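Local coordinates for protein citrate synthase (Metallosphaera sedula, PDB 6ABX) that probably catalyses the condensation of acetyl-CoA with oxaloacetate and water to give citrate and CoA, the step that feeds carbon into the tricarboxylic acid cycle, at residues M226-E229 against N233-K236; I10-T15 against S184-L189. All coordinates share one frame; numbering follows the deposited sequence.

Contact 1: residues M226-E229 against N233-K236; sequences MEIE and NVEK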
ATOM      1  N   MET A 226       3.289 -31.636  -6.656  1.00 17.22           N
ATOM      2  CA  MET A 226       4.666 -32.079  -6.800  1.00 17.59           C
ATOM      3  C   MET A 226       4.991 -33.062  -5.663  1.00 19.39           C
ATOM      4  O   MET A 226       5.648 -34.057  -5.906  1.00 21.34           O
ATOM      5  CB  MET A 226       5.628 -30.896  -6.770  1.00 19.76           C
ATOM      6  CG  MET A 226       5.527 -30.066  -8.013  1.00 22.64           C
ATOM      7  SD  MET A 226       6.606 -28.639  -7.869  1.00 25.45           S
ATOM      8  CE  MET A 226       6.689 -28.246  -9.604  1.00 25.15           C
ATOM      9  N   GLU A 227       4.501 -32.795  -4.459  1.00 18.73           N
ATOM     10  CA  GLU A 227       4.784 -33.712  -3.295  1.00 19.07           C
ATOM     11  C   GLU A 227       4.092 -35.071  -3.502  1.00 18.24           C
ATOM     12  O   GLU A 227       4.660 -36.128  -3.131  1.00 20.13           O
ATOM     13  CB  GLU A 227       4.366 -33.090  -1.964  1.00 22.02           C
ATOM     14  CG  GLU A 227       5.182 -31.872  -1.564  1.00 24.32           C
ATOM     15  CD  GLU A 227       4.697 -31.158  -0.324  1.00 30.51           C
ATOM     16  OE1 GLU A 227       3.589 -31.464   0.157  1.00 31.55           O
ATOM     17  OE2 GLU A 227       5.444 -30.295   0.176  1.00 30.29           O
ATOM     18  N   ILE A 228       2.926 -35.094  -4.152  1.00 18.89           N
ATOM     19  CA  ILE A 228       2.183 -36.332  -4.416  1.00 18.70           C
ATOM     20  C   ILE A 228       3.033 -37.207  -5.342  1.00 22.07           C
ATOM     21  O   ILE A 228       3.101 -38.415  -5.142  1.00 20.52           O
ATOM     22  CB  ILE A 228       0.776 -36.049  -4.972  1.00 17.17           C
ATOM     23  CG1 ILE A 228      -0.117 -35.400  -3.913  1.00 15.89           C
ATOM     24  CG2 ILE A 228       0.125 -37.275  -5.599  1.00 17.08           C
ATOM     25  CD1 ILE A 228      -1.339 -34.784  -4.466  1.00 15.66           C
ATOM     26  N   GLU A 229       3.670 -36.572  -6.342  1.00 23.36           N
ATOM     27  CA  GLU A 229       4.660 -37.181  -7.256  1.00 25.65           C
ATOM     28  C   GLU A 229       4.027 -38.068  -8.333  1.00 26.98           C
ATOM     29  O   GLU A 229       4.366 -37.939  -9.521  1.00 25.26           O
ATOM     30  CB  GLU A 229       5.688 -38.035  -6.516  1.00 32.18           C
ATOM     31  CG  GLU A 229       6.736 -37.240  -5.781  1.00 37.56           C
ATOM     32  CD  GLU A 229       8.000 -38.024  -5.467  1.00 46.30           C
ATOM     33  OE1 GLU A 229       8.590 -37.772  -4.400  1.00 53.68           O
ATOM     34  OE2 GLU A 229       8.389 -38.891  -6.293  1.00 51.38           O
ATOM     35  N   ASN A 233      -0.419 -42.207  -5.978  1.00 22.00           N
ATOM     36  CA  ASN A 233      -0.250 -41.753  -4.623  1.00 20.96           C
ATOM     37  C   ASN A 233      -1.300 -40.692  -4.216  1.00 17.39           C
ATOM     38  O   ASN A 233      -1.223 -40.224  -3.085  1.00 18.66           O
ATOM     39  CB  ASN A 233       1.145 -41.174  -4.417  1.00 21.43           C
ATOM     40  CG  ASN A 233       1.545 -40.945  -2.976  1.00 23.79           C
ATOM     41  OD1 ASN A 233       1.307 -41.790  -2.106  1.00 25.51           O
ATOM     42  ND2 ASN A 233       2.167 -39.812  -2.688  1.00 22.12           N
ATOM     43  N   VAL A 234      -2.260 -40.314  -5.069  1.00 15.57           N
ATOM     44  CA  VAL A 234      -3.141 -39.219  -4.721  1.00 15.85           C
ATOM     45  C   VAL A 234      -4.027 -39.545  -3.494  1.00 16.07           C
ATOM     46  O   VAL A 234      -4.153 -38.729  -2.548  1.00 15.22           O
ATOM     47  CB  VAL A 234      -4.028 -38.845  -5.908  1.00 15.80           C
ATOM     48  CG1 VAL A 234      -5.237 -38.068  -5.463  1.00 15.99           C
ATOM     49  CG2 VAL A 234      -3.214 -38.113  -6.958  1.00 17.22           C
ATOM     50  N   GLU A 235      -4.651 -40.739  -3.506  1.00 16.90           N
ATOM     51  CA  GLU A 235      -5.627 -41.074  -2.460  1.00 17.80           C
ATOM     52  C   GLU A 235      -4.911 -41.120  -1.097  1.00 15.60           C
ATOM     53  O   GLU A 235      -5.457 -40.642  -0.064  1.00 16.31           O
ATOM     54  CB  GLU A 235      -6.369 -42.355  -2.834  1.00 22.33           C
ATOM     55  CG  GLU A 235      -7.091 -42.229  -4.173  1.00 29.90           C
ATOM     56  CD  GLU A 235      -6.287 -42.145  -5.493  1.00 36.33           C
ATOM     57  OE1 GLU A 235      -6.884 -41.643  -6.492  1.00 52.43           O
ATOM     58  OE2 GLU A 235      -5.069 -42.569  -5.583  1.00 32.58           O
ATOM     59  N   LYS A 236      -3.713 -41.700  -1.084  1.00 15.85           N
ATOM     60  CA  LYS A 236      -2.912 -41.815   0.138  1.00 18.12           C
ATOM     61  C   LYS A 236      -2.467 -40.447   0.657  1.00 16.73           C
ATOM     62  O   LYS A 236      -2.554 -40.161   1.842  1.00 17.18           O
ATOM     63  CB  LYS A 236      -1.732 -42.760  -0.068  1.00 22.59           C
ATOM     64  CG  LYS A 236      -2.201 -44.207  -0.186  1.00 30.73           C
ATOM     65  CD  LYS A 236      -1.159 -45.273   0.108  1.00 36.30           C
ATOM     66  CE  LYS A 236      -1.764 -46.535   0.723  1.00 40.00           C
ATOM     67  NZ  LYS A 236      -1.699 -46.497   2.214  1.00 40.52           N
TER

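Contact 2: residues I10-T15 against S184-L189; sequences IAIKET and STMACL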
ATOM      1  N   ILE A  10     -19.534  -5.486   4.005  1.00 18.87           N
ATOM      2  CA  ILE A  10     -19.612  -4.014   4.007  1.00 18.39           C
ATOM      3  C   ILE A  10     -19.212  -3.505   2.625  1.00 17.80           C
ATOM      4  O   ILE A  10     -18.089  -3.773   2.128  1.00 18.27           O
ATOM      5  CB  ILE A  10     -18.702  -3.417   5.104  1.00 18.47           C
ATOM      6  CG1 ILE A  10     -19.119  -3.880   6.502  1.00 20.30           C
ATOM      7  CG2 ILE A  10     -18.662  -1.914   4.972  1.00 19.25           C
ATOM      8  CD1 ILE A  10     -20.536  -3.438   6.880  1.00 23.07           C
ATOM      9  N   ALA A  11     -20.122  -2.791   1.970  1.00 16.87           N
ATOM     10  CA  ALA A  11     -19.860  -2.262   0.640  1.00 18.20           C
ATOM     11  C   ALA A  11     -19.130  -0.929   0.754  1.00 19.34           C
ATOM     12  O   ALA A  11     -19.661   0.079   1.303  1.00 19.25           O
ATOM     13  CB  ALA A  11     -21.117  -2.097  -0.160  1.00 18.89           C
ATOM     14  N   ILE A  12     -17.973  -0.870   0.080  1.00 17.21           N
ATOM     15  CA  ILE A  12     -17.151   0.344   0.136  1.00 17.74           C
ATOM     16  C   ILE A  12     -17.227   1.206  -1.117  1.00 15.52           C
ATOM     17  O   ILE A  12     -16.727   2.360  -1.115  1.00 15.59           O
ATOM     18  CB  ILE A  12     -15.710  -0.019   0.507  1.00 19.74           C
ATOM     19  CG1 ILE A  12     -15.076  -0.964  -0.513  1.00 21.13           C
ATOM     20  CG2 ILE A  12     -15.718  -0.545   1.933  1.00 25.80           C
ATOM     21  CD1 ILE A  12     -14.303  -0.231  -1.534  1.00 25.60           C
ATOM     22  N   LYS A  13     -17.822   0.684  -2.200  1.00 16.04           N
ATOM     23  CA  LYS A  13     -17.967   1.438  -3.421  1.00 14.36           C
ATOM     24  C   LYS A  13     -19.063   0.806  -4.281  1.00 13.86           C
ATOM     25  O   LYS A  13     -19.480  -0.327  -4.014  1.00 13.89           O
ATOM     26  CB  LYS A  13     -16.683   1.464  -4.262  1.00 15.58           C
ATOM     27  CG  LYS A  13     -16.179   0.098  -4.727  1.00 16.10           C
ATOM     28  CD  LYS A  13     -15.703   0.037  -6.142  1.00 17.48           C
ATOM     29  CE  LYS A  13     -14.655   1.035  -6.526  1.00 16.33           C
ATOM     30  NZ  LYS A  13     -14.189   0.835  -7.932  1.00 16.11           N
ATOM     31  N   GLU A  14     -19.546   1.597  -5.212  1.00 13.74           N
ATOM     32  CA  GLU A  14     -20.355   1.046  -6.313  1.00 15.99           C
ATOM     33  C   GLU A  14     -19.421   0.796  -7.495  1.00 13.69           C
ATOM     34  O   GLU A  14     -18.586   1.633  -7.782  1.00 15.53           O
ATOM     35  CB  GLU A  14     -21.458   2.023  -6.697  1.00 18.80           C
ATOM     36  CG  GLU A  14     -22.592   2.042  -5.698  1.00 22.42           C
ATOM     37  CD  GLU A  14     -23.713   3.034  -6.007  1.00 25.93           C
ATOM     38  OE1 GLU A  14     -23.661   3.701  -7.083  1.00 32.31           O
ATOM     39  OE2 GLU A  14     -24.645   3.114  -5.176  1.00 30.30           O
ATOM     40  N   THR A  15     -19.747  -0.230  -8.288  1.00 14.34           N
ATOM     41  CA  THR A  15     -18.890  -0.555  -9.412  1.00 13.06           C
ATOM     42  C   THR A  15     -19.733  -0.973 -10.599  1.00 13.34           C
ATOM     43  O   THR A  15     -20.709  -1.701 -10.419  1.00 13.86           O
ATOM     44  CB  THR A  15     -17.819  -1.603  -9.073  1.00 13.98           C
ATOM     45  OG1 THR A  15     -16.834  -1.607 -10.097  1.00 13.12           O
ATOM     46  CG2 THR A  15     -18.321  -3.014  -8.895  1.00 16.35           C
ATOM     47  N   SER A 184      -6.367  -6.664  -1.842  1.00 11.31           N
ATOM     48  CA  SER A 184      -5.419  -5.853  -2.597  1.00 10.96           C
ATOM     49  C   SER A 184      -6.111  -4.665  -3.281  1.00 10.19           C
ATOM     50  O   SER A 184      -5.551  -3.553  -3.264  1.00 11.37           O
ATOM     51  CB  SER A 184      -4.571  -6.655  -3.562  1.00 11.55           C
ATOM     52  OG  SER A 184      -5.353  -7.294  -4.580  1.00 13.25           O
ATOM     53  N   THR A 185      -7.277  -4.888  -3.879  1.00 11.64           N
ATOM     54  CA  THR A 185      -8.016  -3.777  -4.465  1.00 11.99           C
ATOM     55  C   THR A 185      -8.386  -2.774  -3.363  1.00 12.36           C
ATOM     56  O   THR A 185      -8.244  -1.561  -3.607  1.00 12.63           O
ATOM     57  CB  THR A 185      -9.241  -4.298  -5.230  1.00 13.25           C
ATOM     58  OG1 THR A 185      -8.749  -5.194  -6.234  1.00 15.32           O
ATOM     59  CG2 THR A 185     -10.085  -3.187  -5.799  1.00 14.81           C
ATOM     60  N   MET A 186      -8.756  -3.254  -2.186  1.00 11.71           N
ATOM     61  CA  MET A 186      -9.060  -2.348  -1.075  1.00 13.07           C
ATOM     62  C   MET A 186      -7.803  -1.520  -0.708  1.00 12.90           C
ATOM     63  O   MET A 186      -7.883  -0.334  -0.433  1.00 12.36           O
ATOM     64  CB  MET A 186      -9.618  -3.103   0.132  1.00 13.87           C
ATOM     65  CG  MET A 186      -9.924  -2.247   1.349  1.00 16.03           C
ATOM     66  SD  MET A 186     -11.176  -1.049   0.931  1.00 17.96           S
ATOM     67  CE  MET A 186     -11.503  -0.378   2.563  1.00 20.54           C
ATOM     68  N   ALA A 187      -6.625  -2.124  -0.658  1.00 13.30           N
ATOM     69  CA  ALA A 187      -5.396  -1.373  -0.316  1.00 11.66           C
ATOM     70  C   ALA A 187      -5.179  -0.241  -1.314  1.00 12.52           C
ATOM     71  O   ALA A 187      -4.877   0.883  -0.941  1.00 12.88           O
ATOM     72  CB  ALA A 187      -4.213  -2.301  -0.280  1.00 11.59           C
ATOM     73  N   CYS A 188      -5.398  -0.549  -2.606  1.00 10.98           N
ATOM     74  CA  CYS A 188      -5.213   0.417  -3.668  1.00 12.19           C
ATOM     75  C   CYS A 188      -6.175   1.580  -3.412  1.00 11.94           C
ATOM     76  O   CYS A 188      -5.790   2.727  -3.636  1.00 12.38           O
ATOM     77  CB  CYS A 188      -5.510  -0.130  -5.040  1.00 11.61           C
ATOM     78  SG  CYS A 188      -4.313  -1.389  -5.577  1.00 13.37           S
ATOM     79  N   LEU A 189      -7.419   1.250  -3.056  1.00 12.26           N
ATOM     80  CA  LEU A 189      -8.480   2.267  -2.914  1.00 12.96           C
ATOM     81  C   LEU A 189      -8.241   3.123  -1.665  1.00 12.88           C
ATOM     82  O   LEU A 189      -8.454   4.310  -1.745  1.00 12.29           O
ATOM     83  CB  LEU A 189      -9.848   1.610  -2.858  1.00 14.76           C
ATOM     84  CG  LEU A 189     -10.369   1.087  -4.185  1.00 18.57           C
ATOM     85  CD1 LEU A 189     -11.555   0.161  -3.953  1.00 21.43           C
ATOM     86  CD2 LEU A 189     -10.810   2.253  -5.068  1.00 17.57           C
TER

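Contact 1: residues M226-E229 against N233-K236
N233 reaches back over a short turn to the end of the preceding helix: its ND2 donates to O of I228 at 3.0 Å. The bond is fairly straight, with an N-H...O angle of 158°, and it arrives in the carbonyl plane on a lone pair of that oxygen. The acceptor also lies close to the plane of the N233 amide. This approach depends on the side chain standing with CG anti to the backbone N (chi1 -167°), which carries the amide across to the helix end. With a leucine here, the I228 carbonyl would probably lose this donor, and the turn would be held less firmly to the last turn of the helix. V234, next along, makes the apolar half of the contact. Its CG2 meets CG2 of I228 at 3.7 Å, the two branched side chains crossing obliquely. Both lean on helix 277-297, I228 touching I285 and V289, and V234 touching I292. On the other side of the turn, E229 leaves the helix with a positive phi of 76°. These are two consecutive helices joined by a short loop, in the helical fold of citrate synthase: 220-228 and 234-243 pack on helix 277-297, and the side chain of I228 lies about 7 Å from that of L248, an acetyl-CoA-binding residue.

Contact 2: residues I10-T15 against S184-L189
K13 NZ is gripped twice, by a salt bridge to OE1 of E342 and a hydrogen bond with ND1 of H339, both on helix 324-343, while the aliphatic part of the side chain passes L189. The lysine bends at its second and third torsions, and CE passes 4.1 Å from CD1 of L189, the two side chains crossing at about a right angle. The same carboxylate oxygen of E342 is also hydrogen-bonded to OG1 of T15. I12, one residue earlier, supplies the closest approach of the contact: CD1 comes to 3.7 Å from CD1 of L189. That I12 methyl also sits 4.1 Å from SD of M186, whose chain bends at chi2 and brings the sulfur to the strand. CG1 of I12 lies between its backbone N and carbonyl carbon (chi1 60°); this torsion, with chi2 at 95°, turns CD1 toward the helix, where it faces both the leucine methyl and the sulfur. M181, in a loop, touches I12, K13 and L189. Strand 11-15 runs across helix 184-189 at 89°, their axes 10.9 Å apart at the closest point. Along its backbone the strand pairs in parallel with a strand of the second subunit. Strand and helix thus meet through buried hydrocarbon and sulfur, and the lysine adds its CE methylene to this apolar layer while the nearby carboxylate probably balances its buried charge.

Both segments of contact 2 precede those of contact 1 along the chain: 184-189 returns to strand 11-15 after 168 residues, 100 of them helical, whereas 226-229 and 233-236 are separated by a three-residue turn. Their centres lie about 39 Å apart, on opposite sides of the centre of the chain, with nearest atoms about 25 Å apart and no helix or strand in common, although all four segments belong to the citrate synthase domain. In contact 2 the side chain of M186 lies about 9 Å from the bound citrate. Contact 2 thus lies between the subunit interface and the citrate site, and contact 1 in the outlying helices near residues that bind acetyl-CoA.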